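PDB 5FQ8: outer membrane protein Omp121 from Bacteroides thetaiotaomicron, which probably takes up a nutrient across the outer membrane as a TonB-dependent receptor, and binds metal ions including calcium. Local coordinates for residues B[100-105]-B[109-114]; B[154-159]-B[483-488]; B[546-551]-B[556-561]; B[600-605]-B[689-694]. All blocks are in the same frame, centred on the assembly; numbering follows the deposited sequence.

Contact 1: B[100-105]-B[109-114]; sequences PLYVVD and LNNSTV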
# COMPACT_ATOMS: atom_id res chain seq x y z
N PRO B 100 -11.43 8.47 32.04
CA PRO B 100 -12.76 9.01 32.32
C PRO B 100 -13.37 9.70 31.11
O PRO B 100 -12.70 10.13 30.17
CB PRO B 100 -12.48 10.03 33.43
CG PRO B 100 -11.11 10.46 33.16
CD PRO B 100 -10.38 9.25 32.70
N LEU B 101 -14.69 9.80 31.15
CA LEU B 101 -15.43 10.49 30.10
C LEU B 101 -15.20 11.99 30.23
O LEU B 101 -15.66 12.61 31.19
CB LEU B 101 -16.91 10.17 30.21
CG LEU B 101 -17.79 11.00 29.30
CD1 LEU B 101 -17.43 10.71 27.87
CD2 LEU B 101 -19.22 10.68 29.57
N TYR B 102 -14.49 12.57 29.28
CA TYR B 102 -14.35 14.02 29.23
C TYR B 102 -15.62 14.64 28.68
O TYR B 102 -16.07 14.29 27.59
CB TYR B 102 -13.16 14.39 28.36
CG TYR B 102 -11.81 14.07 28.92
CD1 TYR B 102 -11.28 12.80 28.81
CD2 TYR B 102 -11.03 15.05 29.52
CE1 TYR B 102 -10.03 12.50 29.29
CE2 TYR B 102 -9.78 14.76 29.99
CZ TYR B 102 -9.28 13.48 29.88
OH TYR B 102 -8.04 13.18 30.35
N VAL B 103 -16.20 15.59 29.42
CA VAL B 103 -17.44 16.26 29.03
C VAL B 103 -17.19 17.76 29.04
O VAL B 103 -16.77 18.31 30.06
CB VAL B 103 -18.59 15.90 29.99
CG1 VAL B 103 -19.85 16.57 29.57
CG2 VAL B 103 -18.80 14.42 30.02
N VAL B 104 -17.44 18.44 27.93
CA VAL B 104 -16.94 19.80 27.78
C VAL B 104 -18.02 20.87 27.98
O VAL B 104 -17.83 21.79 28.76
CB VAL B 104 -16.19 19.99 26.45
CG1 VAL B 104 -16.08 21.44 26.14
CG2 VAL B 104 -14.80 19.43 26.59
N ASP B 105 -19.15 20.81 27.29
CA ASP B 105 -20.08 21.92 27.58
C ASP B 105 -21.59 21.73 27.42
O ASP B 105 -22.22 22.63 26.88
CB ASP B 105 -19.72 23.13 26.70
CG ASP B 105 -18.78 24.11 27.38
OD1 ASP B 105 -18.88 24.33 28.60
OD2 ASP B 105 -17.92 24.69 26.68
N LEU B 109 -16.51 14.46 24.86
CA LEU B 109 -15.39 14.82 24.01
C LEU B 109 -14.66 13.56 23.56
O LEU B 109 -14.51 12.62 24.34
CB LEU B 109 -14.43 15.72 24.76
CG LEU B 109 -13.23 16.25 24.00
CD1 LEU B 109 -13.71 17.32 23.08
CD2 LEU B 109 -12.17 16.78 24.95
N ASN B 110 -14.22 13.54 22.31
CA ASN B 110 -13.47 12.38 21.86
C ASN B 110 -12.10 12.38 22.52
O ASN B 110 -11.39 13.39 22.51
CB ASN B 110 -13.33 12.38 20.33
CG ASN B 110 -12.45 11.27 19.83
OD1 ASN B 110 -11.30 11.50 19.47
ND2 ASN B 110 -12.96 10.05 19.83
N ASN B 111 -11.73 11.25 23.10
CA ASN B 111 -10.47 11.10 23.79
C ASN B 111 -9.73 9.90 23.25
O ASN B 111 -9.25 9.04 23.99
CB ASN B 111 -10.68 11.00 25.29
CG ASN B 111 -9.39 11.03 26.07
OD1 ASN B 111 -8.43 11.67 25.65
ND2 ASN B 111 -9.36 10.34 27.19
N SER B 112 -9.63 9.81 21.94
CA SER B 112 -8.99 8.67 21.31
C SER B 112 -7.50 8.89 21.27
O SER B 112 -7.03 10.02 21.11
CB SER B 112 -9.54 8.46 19.91
OG SER B 112 -10.92 8.17 19.97
N THR B 113 -6.75 7.82 21.42
CA THR B 113 -5.30 7.91 21.49
C THR B 113 -4.71 7.32 20.23
O THR B 113 -5.23 6.35 19.68
CB THR B 113 -4.77 7.20 22.73
OG1 THR B 113 -3.35 7.33 22.81
CG2 THR B 113 -5.15 5.75 22.73
N VAL B 114 -3.63 7.92 19.76
CA VAL B 114 -2.96 7.51 18.55
C VAL B 114 -1.54 7.16 18.95
O VAL B 114 -0.71 8.05 19.15
CB VAL B 114 -2.99 8.59 17.47
CG1 VAL B 114 -2.07 8.25 16.34
CG2 VAL B 114 -4.40 8.76 16.95
O HOH W 1 -12.00 9.35 27.51
O HOH W 2 -14.12 11.42 26.78

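Contact 2: B[154-159]-B[483-488]; sequences GSRAAN and NERKVS. With KR0 (3-decanoyloxypropyl decanoate), chain K.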
# COMPACT_ATOMS: atom_id res chain seq x y z
N GLY B 154 -23.99 8.35 31.16
CA GLY B 154 -24.07 7.02 30.61
C GLY B 154 -22.91 6.13 31.02
O GLY B 154 -22.17 6.40 31.96
N SER B 155 -22.76 5.04 30.26
CA SER B 155 -21.86 3.97 30.67
C SER B 155 -20.43 4.46 30.82
O SER B 155 -19.75 4.10 31.78
CB SER B 155 -21.92 2.83 29.66
OG SER B 155 -21.42 3.24 28.41
N ARG B 156 -19.97 5.31 29.90
CA ARG B 156 -18.58 5.75 29.96
C ARG B 156 -18.26 6.46 31.26
O ARG B 156 -17.09 6.60 31.60
CB ARG B 156 -18.25 6.66 28.78
CG ARG B 156 -18.43 6.00 27.45
CD ARG B 156 -18.06 6.93 26.35
NE ARG B 156 -19.17 7.78 25.95
CZ ARG B 156 -19.10 8.65 24.95
NH1 ARG B 156 -17.98 8.77 24.27
NH2 ARG B 156 -20.15 9.38 24.64
N ALA B 157 -19.28 6.87 32.01
CA ALA B 157 -19.04 7.63 33.23
C ALA B 157 -18.56 6.76 34.37
O ALA B 157 -18.13 7.30 35.39
CB ALA B 157 -20.31 8.37 33.63
N ALA B 158 -18.63 5.43 34.24
CA ALA B 158 -18.16 4.59 35.32
C ALA B 158 -16.67 4.73 35.52
O ALA B 158 -16.17 4.49 36.62
CB ALA B 158 -18.50 3.13 35.05
N ASN B 159 -15.95 5.12 34.49
CA ASN B 159 -14.53 5.35 34.64
C ASN B 159 -14.25 6.70 35.24
O ASN B 159 -13.09 7.10 35.31
CB ASN B 159 -13.83 5.21 33.29
CG ASN B 159 -13.50 3.77 32.95
OD1 ASN B 159 -12.88 3.07 33.73
ND2 ASN B 159 -13.97 3.32 31.81
N ASN B 483 -26.35 8.07 20.93
CA ASN B 483 -24.92 8.11 20.68
C ASN B 483 -24.57 7.33 19.42
O ASN B 483 -25.18 6.29 19.15
CB ASN B 483 -24.16 7.56 21.88
CG ASN B 483 -22.70 7.87 21.83
OD1 ASN B 483 -21.86 6.98 21.69
ND2 ASN B 483 -22.37 9.14 21.93
N GLU B 484 -23.60 7.82 18.66
CA GLU B 484 -23.15 7.15 17.46
C GLU B 484 -21.66 7.42 17.30
O GLU B 484 -21.27 8.57 17.12
CB GLU B 484 -23.92 7.64 16.24
CG GLU B 484 -23.70 6.80 15.00
CD GLU B 484 -24.17 7.46 13.73
OE1 GLU B 484 -23.44 8.31 13.19
OE2 GLU B 484 -25.29 7.13 13.28
N ARG B 485 -20.84 6.39 17.37
CA ARG B 485 -19.40 6.55 17.27
C ARG B 485 -18.89 5.73 16.10
O ARG B 485 -19.28 4.57 15.94
CB ARG B 485 -18.71 6.14 18.58
CG ARG B 485 -19.02 7.07 19.74
CD ARG B 485 -18.26 6.72 21.00
NE ARG B 485 -18.99 5.76 21.80
CZ ARG B 485 -18.42 5.01 22.73
NH1 ARG B 485 -17.13 5.13 22.94
NH2 ARG B 485 -19.14 4.16 23.43
N LYS B 486 -18.04 6.32 15.28
CA LYS B 486 -17.58 5.68 14.06
C LYS B 486 -16.11 5.98 13.86
O LYS B 486 -15.66 7.11 14.05
CB LYS B 486 -18.38 6.15 12.84
CG LYS B 486 -17.97 5.56 11.51
CD LYS B 486 -18.79 6.16 10.38
CE LYS B 486 -18.47 5.52 9.05
NZ LYS B 486 -19.13 6.19 7.90
N VAL B 487 -15.35 4.97 13.50
CA VAL B 487 -13.96 5.17 13.12
C VAL B 487 -13.73 4.35 11.86
O VAL B 487 -14.33 3.29 11.69
CB VAL B 487 -13.00 4.77 14.26
CG1 VAL B 487 -13.34 3.42 14.78
CG2 VAL B 487 -11.57 4.81 13.81
N SER B 488 -12.91 4.88 10.96
CA SER B 488 -12.47 4.11 9.81
C SER B 488 -11.09 4.61 9.43
O SER B 488 -10.68 5.68 9.84
CB SER B 488 -13.45 4.23 8.64
OG SER B 488 -13.25 5.39 7.85
C1 KR0 K . -29.10 8.17 17.18
O1 KR0 K . -30.07 9.02 17.78
C2 KR0 K . -27.75 8.81 17.43
C3 KR0 K . -27.17 9.38 16.16
C4 KR0 K . -29.87 13.43 12.42
O4 KR0 K . -27.84 10.57 15.74
C5 KR0 K . -27.55 11.05 14.40
C6 KR0 K . -30.10 14.40 13.59
C7 KR0 K . -30.97 9.82 16.96
C8 KR0 K . -30.34 15.85 13.17
O8 KR0 K . -26.79 10.40 13.72
C9 KR0 K . -30.44 16.79 14.37
O9 KR0 K . -31.53 9.32 16.01
C10 KR0 K . -28.13 12.32 13.84
C11 KR0 K . -29.30 12.09 12.89
C12 KR0 K . -31.24 11.27 17.28
C13 KR0 K . -32.73 11.54 17.16
C14 KR0 K . -31.06 18.15 14.02
C15 KR0 K . -30.84 19.21 15.10
C16 KR0 K . -31.23 20.59 14.65
C17 KR0 K . -33.15 12.79 17.93
C18 KR0 K . -33.29 14.02 17.06
C19 KR0 K . -33.55 15.25 17.93
C20 KR0 K . -34.04 16.47 17.16
C21 KR0 K . -34.21 17.66 18.11
C22 KR0 K . -35.10 18.75 17.50
C23 KR0 K . -35.06 20.06 18.26

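Contact 3: B[546-551]-B[556-561]; sequences NDWSST and NRSFFY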
# COMPACT_ATOMS: atom_id res chain seq x y z
N ASN B 546 -31.85 3.54 31.58
CA ASN B 546 -31.86 2.32 30.79
C ASN B 546 -31.27 2.62 29.42
O ASN B 546 -31.63 3.62 28.79
CB ASN B 546 -33.27 1.74 30.65
CG ASN B 546 -33.25 0.30 30.19
OD1 ASN B 546 -33.26 -0.62 31.02
ND2 ASN B 546 -33.19 0.09 28.88
N ASP B 547 -30.38 1.75 28.97
CA ASP B 547 -29.68 1.92 27.72
C ASP B 547 -29.99 0.75 26.80
O ASP B 547 -30.34 -0.34 27.26
CB ASP B 547 -28.17 2.01 27.92
CG ASP B 547 -27.76 3.30 28.55
OD1 ASP B 547 -28.55 4.25 28.48
OD2 ASP B 547 -26.64 3.36 29.09
N TRP B 548 -29.86 0.99 25.51
CA TRP B 548 -29.94 -0.06 24.50
C TRP B 548 -28.70 0.06 23.64
O TRP B 548 -28.49 1.09 22.99
CB TRP B 548 -31.19 0.08 23.65
CG TRP B 548 -32.48 -0.19 24.33
CD1 TRP B 548 -33.19 -1.34 24.30
CD2 TRP B 548 -33.25 0.73 25.10
NE1 TRP B 548 -34.35 -1.21 25.01
CE2 TRP B 548 -34.41 0.06 25.52
CE3 TRP B 548 -33.07 2.06 25.50
CZ2 TRP B 548 -35.38 0.66 26.31
CZ3 TRP B 548 -34.03 2.65 26.28
CH2 TRP B 548 -35.17 1.96 26.68
N SER B 549 -27.87 -0.96 23.65
CA SER B 549 -26.56 -0.88 23.01
C SER B 549 -26.51 -1.74 21.76
O SER B 549 -27.05 -2.85 21.73
CB SER B 549 -25.46 -1.30 23.97
OG SER B 549 -24.20 -1.07 23.38
N SER B 550 -25.82 -1.24 20.75
CA SER B 550 -25.64 -2.04 19.55
C SER B 550 -24.60 -3.14 19.73
O SER B 550 -24.61 -4.10 18.97
CB SER B 550 -25.26 -1.15 18.38
OG SER B 550 -23.86 -1.09 18.25
N THR B 551 -23.71 -3.03 20.71
CA THR B 551 -22.64 -4.00 20.83
C THR B 551 -22.97 -5.16 21.75
O THR B 551 -22.09 -5.97 22.03
CB THR B 551 -21.36 -3.32 21.30
OG1 THR B 551 -21.60 -2.68 22.54
CG2 THR B 551 -20.93 -2.30 20.30
N ASN B 556 -30.38 -9.13 23.92
CA ASN B 556 -29.97 -8.70 25.25
C ASN B 556 -29.25 -7.36 25.14
O ASN B 556 -28.15 -7.17 25.65
CB ASN B 556 -29.08 -9.77 25.89
CG ASN B 556 -29.02 -9.65 27.39
OD1 ASN B 556 -29.36 -8.62 27.95
ND2 ASN B 556 -28.59 -10.71 28.05
N ARG B 557 -29.87 -6.40 24.46
CA ARG B 557 -29.28 -5.07 24.32
C ARG B 557 -29.54 -4.19 25.53
O ARG B 557 -28.73 -3.33 25.84
CB ARG B 557 -29.83 -4.36 23.09
CG ARG B 557 -29.60 -5.00 21.77
CD ARG B 557 -29.86 -3.99 20.68
NE ARG B 557 -29.96 -4.58 19.36
CZ ARG B 557 -28.92 -4.91 18.60
NH1 ARG B 557 -27.69 -4.73 19.05
NH2 ARG B 557 -29.11 -5.44 17.41
N SER B 558 -30.67 -4.39 26.20
CA SER B 558 -31.14 -3.48 27.23
C SER B 558 -30.49 -3.77 28.58
O SER B 558 -30.52 -4.91 29.05
CB SER B 558 -32.66 -3.59 27.36
OG SER B 558 -33.12 -3.14 28.61
N PHE B 559 -29.93 -2.74 29.21
CA PHE B 559 -29.49 -2.83 30.59
C PHE B 559 -29.94 -1.60 31.38
O PHE B 559 -29.93 -0.48 30.86
CB PHE B 559 -27.98 -3.01 30.72
CG PHE B 559 -27.16 -2.01 29.96
CD1 PHE B 559 -26.84 -2.22 28.65
CD2 PHE B 559 -26.66 -0.89 30.59
CE1 PHE B 559 -26.07 -1.32 27.97
CE2 PHE B 559 -25.89 0.01 29.91
CZ PHE B 559 -25.60 -0.21 28.61
N PHE B 560 -30.31 -1.82 32.63
CA PHE B 560 -30.81 -0.79 33.51
C PHE B 560 -29.91 -0.67 34.73
O PHE B 560 -29.52 -1.68 35.31
CB PHE B 560 -32.23 -1.12 33.94
CG PHE B 560 -32.72 -0.32 35.11
CD1 PHE B 560 -33.35 0.89 34.93
CD2 PHE B 560 -32.58 -0.80 36.40
CE1 PHE B 560 -33.80 1.61 35.99
CE2 PHE B 560 -33.04 -0.09 37.46
CZ PHE B 560 -33.65 1.12 37.26
N TYR B 561 -29.61 0.56 35.13
CA TYR B 561 -28.78 0.77 36.31
C TYR B 561 -29.25 1.96 37.15
O TYR B 561 -29.29 3.09 36.67
CB TYR B 561 -27.31 0.96 35.93
CG TYR B 561 -27.03 1.84 34.73
CD1 TYR B 561 -27.25 1.39 33.45
CD2 TYR B 561 -26.51 3.11 34.89
CE1 TYR B 561 -26.99 2.16 32.36
CE2 TYR B 561 -26.23 3.89 33.79
CZ TYR B 561 -26.48 3.40 32.53
OH TYR B 561 -26.22 4.14 31.41
O HOH W 3 -33.12 -3.45 31.40

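Contact 4: B[600-605]-B[689-694]; sequences VYMVNP and AQNMNL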
# COMPACT_ATOMS: atom_id res chain seq x y z
N VAL B 600 -16.93 -3.26 19.85
CA VAL B 600 -17.71 -3.61 18.67
C VAL B 600 -17.38 -5.03 18.22
O VAL B 600 -16.25 -5.51 18.36
CB VAL B 600 -17.48 -2.62 17.52
CG1 VAL B 600 -18.29 -1.40 17.74
CG2 VAL B 600 -16.03 -2.30 17.38
N TYR B 601 -18.40 -5.69 17.66
CA TYR B 601 -18.20 -6.93 16.92
C TYR B 601 -17.50 -7.97 17.79
O TYR B 601 -16.34 -8.32 17.57
CB TYR B 601 -17.39 -6.66 15.65
CG TYR B 601 -17.76 -5.42 14.89
CD1 TYR B 601 -19.08 -5.10 14.64
CD2 TYR B 601 -16.78 -4.57 14.42
CE1 TYR B 601 -19.40 -3.97 13.94
CE2 TYR B 601 -17.09 -3.44 13.72
CZ TYR B 601 -18.39 -3.14 13.48
OH TYR B 601 -18.70 -2.01 12.78
N MET B 602 -18.23 -8.45 18.78
CA MET B 602 -17.74 -9.50 19.66
C MET B 602 -18.73 -10.63 19.79
O MET B 602 -18.48 -11.56 20.57
CB MET B 602 -17.40 -8.92 21.04
CG MET B 602 -16.29 -7.89 20.99
SD MET B 602 -15.79 -7.22 22.56
CE MET B 602 -14.87 -8.56 23.28
N VAL B 603 -19.82 -10.60 19.05
CA VAL B 603 -20.87 -11.61 19.13
C VAL B 603 -20.76 -12.64 18.01
O VAL B 603 -20.89 -13.84 18.24
CB VAL B 603 -22.25 -10.93 19.13
CG1 VAL B 603 -23.35 -11.95 19.22
CG2 VAL B 603 -22.33 -9.96 20.27
N ASN B 604 -20.54 -12.19 16.80
CA ASN B 604 -20.64 -13.17 15.73
C ASN B 604 -19.28 -13.61 15.26
O ASN B 604 -18.33 -12.83 15.30
CB ASN B 604 -21.40 -12.58 14.54
CG ASN B 604 -22.77 -12.14 14.91
OD1 ASN B 604 -23.53 -12.87 15.53
ND2 ASN B 604 -23.10 -10.91 14.56
N PRO B 605 -19.15 -14.85 14.81
CA PRO B 605 -17.85 -15.32 14.33
C PRO B 605 -17.52 -14.66 13.02
O PRO B 605 -18.40 -14.27 12.26
CB PRO B 605 -18.05 -16.82 14.16
CG PRO B 605 -19.35 -17.14 14.81
CD PRO B 605 -20.16 -15.91 14.76
N ALA B 689 -8.98 -17.30 22.05
CA ALA B 689 -9.68 -16.51 23.04
C ALA B 689 -11.16 -16.70 22.84
O ALA B 689 -11.62 -17.05 21.76
CB ALA B 689 -9.32 -15.03 22.94
N GLN B 690 -11.91 -16.50 23.91
CA GLN B 690 -13.36 -16.51 23.84
C GLN B 690 -13.87 -15.27 24.53
O GLN B 690 -13.39 -14.92 25.61
CB GLN B 690 -13.95 -17.75 24.48
CG GLN B 690 -15.46 -17.75 24.42
CD GLN B 690 -16.08 -18.93 25.10
OE1 GLN B 690 -17.30 -19.10 25.06
NE2 GLN B 690 -15.27 -19.76 25.73
N ASN B 691 -14.80 -14.58 23.89
CA ASN B 691 -15.40 -13.40 24.50
C ASN B 691 -16.42 -13.85 25.53
O ASN B 691 -17.39 -14.54 25.19
CB ASN B 691 -16.08 -12.53 23.44
CG ASN B 691 -15.11 -11.99 22.44
OD1 ASN B 691 -13.93 -11.84 22.71
ND2 ASN B 691 -15.62 -11.67 21.27
N MET B 692 -16.22 -13.47 26.79
CA MET B 692 -17.24 -13.79 27.78
C MET B 692 -17.23 -12.74 28.87
O MET B 692 -16.33 -11.90 28.94
CB MET B 692 -17.03 -15.19 28.35
CG MET B 692 -15.61 -15.53 28.74
SD MET B 692 -15.29 -17.30 28.67
CE MET B 692 -16.88 -17.97 29.08
N ASN B 693 -18.27 -12.77 29.69
CA ASN B 693 -18.38 -11.87 30.83
C ASN B 693 -17.42 -12.29 31.92
O ASN B 693 -17.46 -13.42 32.39
CB ASN B 693 -19.81 -11.89 31.37
CG ASN B 693 -20.82 -11.52 30.32
OD1 ASN B 693 -21.59 -12.35 29.89
ND2 ASN B 693 -20.82 -10.27 29.91
N LEU B 694 -16.57 -11.37 32.35
CA LEU B 694 -15.59 -11.70 33.37
C LEU B 694 -16.21 -11.66 34.76
O LEU B 694 -17.41 -11.46 34.95
CB LEU B 694 -14.41 -10.74 33.32
CG LEU B 694 -13.49 -10.75 32.12
CD1 LEU B 694 -12.23 -10.00 32.43
CD2 LEU B 694 -13.17 -12.15 31.72

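Contact 1: B[100-105]-B[109-114]
Tyr102 and Leu109 meet where the two backbones come nearest. Leu109 N donates to Tyr102 O at 2.8 Å, with an N-H...O angle of 158°. Next to this bond the CB atoms of Tyr102 and Leu109 pack 4.0 Å apart. Leu109 has CG anti to the backbone N (chi1 -177°), and this brings CD2 to Val104, where Leu109 CD2 and Val104 CG2 are 4.1 Å apart. This is the close part, one backbone bond flanked by apolar side chains.

The other part is bridged by water. Tyr102 N and Leu109 O make no direct bond. Water 2 accepts from Tyr102 N at 2.8 Å and donates to Leu109 O at 2.7 Å. Further along, water 1 accepts from Asn111 ND2 at 2.8 Å and donates to Pro100 O at 2.9 Å. Both waters lie at the edge of the Tyr102 ring, in its plane. The Asn111 amide meets the same ring obliquely, its plane turned 67° from it, with ND2 3.1 Å from Tyr102 CE1. Asn111 OD1 takes bonds from Asn128 ND2 and Ala130 N, which should fix the rotation of the amide.

The contact belongs to the plug domain. Strand 101-103 is an outermost strand of a four-stranded mixed sheet, and its backbone bonds to the parallel strand 161-166 are made by Leu101 and Val103. Tyr102 also packs on Val86 of strand 84-88. Leu109 touches Arg383 and Tyr385 of barrel strand 376-394, so segment 109-114 lies between the plug sheet and the barrel wall.

Contact 2: B[154-159]-B[483-488]
Arg156 and Arg485 stack their guanidinium groups, with centres 4.3 Å apart and planes at 28°. The two side chains slide past each other in opposite directions. Each is bent at chi3 (-86° in Arg156). Arg485 NE therefore lies over the Arg156 guanidinium, offset toward its rim, while Arg156 CD lies over a face of the Arg485 guanidinium.

The charges are alike, and Arg156 NH1 is 4.0 Å from Arg485 NH1. Glu456 of strand 446-469 probably eases this: it makes a long, weak ion pair with Arg156 NH1 and packs against Arg485.

No hydrogen bond crosses the contact; the nearest one lies within segment 483-488. Arg485 NE donates to Asn483 OD1 at 3.1 Å, in the carbonyl plane but tilted from the guanidinium plane. Asn483 ND2 is 3.5 Å from Arg156 NH2; both are donors, and ND2 bonds instead to Asn458 OD1. Asn483 probably helps to orient Arg485 for the stack.

Lipid contacts come from the same strand. Glu484 CB is 3.7 Å from KR0 C3, and Asn483 N is 3.8 Å from KR0 C2. Glu484 OE2 forms a salt bridge with Arg522.

Arg156 comes from a 3-10 segment of the plug, and Arg485 from strand 472-495 of the barrel. Polar contact between an enclosed plug and the inner barrel wall is typical of the TonB-dependent receptor fold.

Contact 3: B[546-551]-B[556-561]
The Phe559 ring takes Asp547 CB over one face, a CH-pi contact 3.9 Å from CB to the ring centroid, and has Ser549 CB at its edge. Phe559 CG lies between its backbone N and carbonyl carbon (chi1 52°), which brings the ring back to Asp547. The Tyr561 ring meets Asp547 edge-on: its OH donates to Asp547 OD2, which lies in the ring plane. The very short modelled length is doubtful. Asp547 OD1 forms a salt bridge with Arg545. Asn546 ND2 sits over one face of the Trp548 indole, toward its rim. The Arg557 guanidinium turns its edge to Ser549 O and Ser550 O, weakly bonded by NH1, while NH2 bonds to the chain of another protein.

Strands 546-549 and 558-561 belong to a barrel-wall beta hairpin. Asp547 and Phe559 are a hydrogen-bonded antiparallel pair, with Asp547 N to Phe559 O at 3.0 Å and Phe559 N to Asp547 O at 3.1 Å. They share one sheet face. Asn546, Trp548, Ser558 and Phe560 share the other, where Trp548 and Phe560 are on the surface.

On that face Asn546 ND2 donates to Ser558 OG at 3.2 Å, with the hydroxyl in the amide plane. An alanine here lacks the amide, and would probably leave Ser558 OG without this donor and water 3 looser. That water donates to Asn546 OD1 at 2.9 Å and lies 2.8 Å from Ser558 OG.

Contact 4: B[600-605]-B[689-694]
Met602 and Asn691 join a loop of the TonB-dependent receptor beta barrel to the short strand 689-693. Segment 600-605 belongs to the loop after barrel strand 582-596. Strand 689-693 is paired in antiparallel fashion with barrel strand 661-680 and in parallel with strand 629-635.

The two side chains cross at about a right angle, and the Asn691 amide fits between the backbone and the side chain of Met602. Its ND2 donates to Met602 O at 2.9 Å. The bond is nearly straight at the hydrogen (164°), and the oxygen lies close to the amide plane. At the carbonyl it is strongly bent: the C=O...N angle is 112°, so ND2 comes from beside the oxygen and not from beyond its end. This position also brings ND2 to 3.3 Å from Met602 CB.

The other end of the amide is held too. Asn691 OD1 accepts a bond from Ser678 OG of strand 661-680, so both polar atoms of this buried side chain are satisfied. With a leucine in its place, Met602 O and Ser678 OG would probably each lose a partner, and the loop its polar tie to the strand.

Met602 also packs on Ile676 and Ser678. The chain of another protein covers part of this region, with hydrogen bonds to Tyr601 N and Gln690 NE2. The Met602 chain turns at its last torsion (chi3 74°). This folds the terminal methyl over the Asn691 amide, with Met602 CE 3.5 Å from Asn691 CG.

Contact 1 is the buried one and lies wholly within the plug. Contacts 2, 3 and 4 are partly buried, and all reach strands of the barrel. Contact 2 carries the plug to the wall, and touches contact 1 where Leu101 packs on the backbone of Arg156. Contact 3 reaches the surface. It meets contact 2 through Tyr561, beside Gly154, and contact 4 through Thr551 on Val600. Only contact 3 is held by regular strand pairing between its two segments. Contact 1 relies on one backbone bond, apolar packing and bridging waters, contact 2 on stacked charged groups, and contact 4 on one side-chain amide. Contacts 3 and 4 both border another protein's chain.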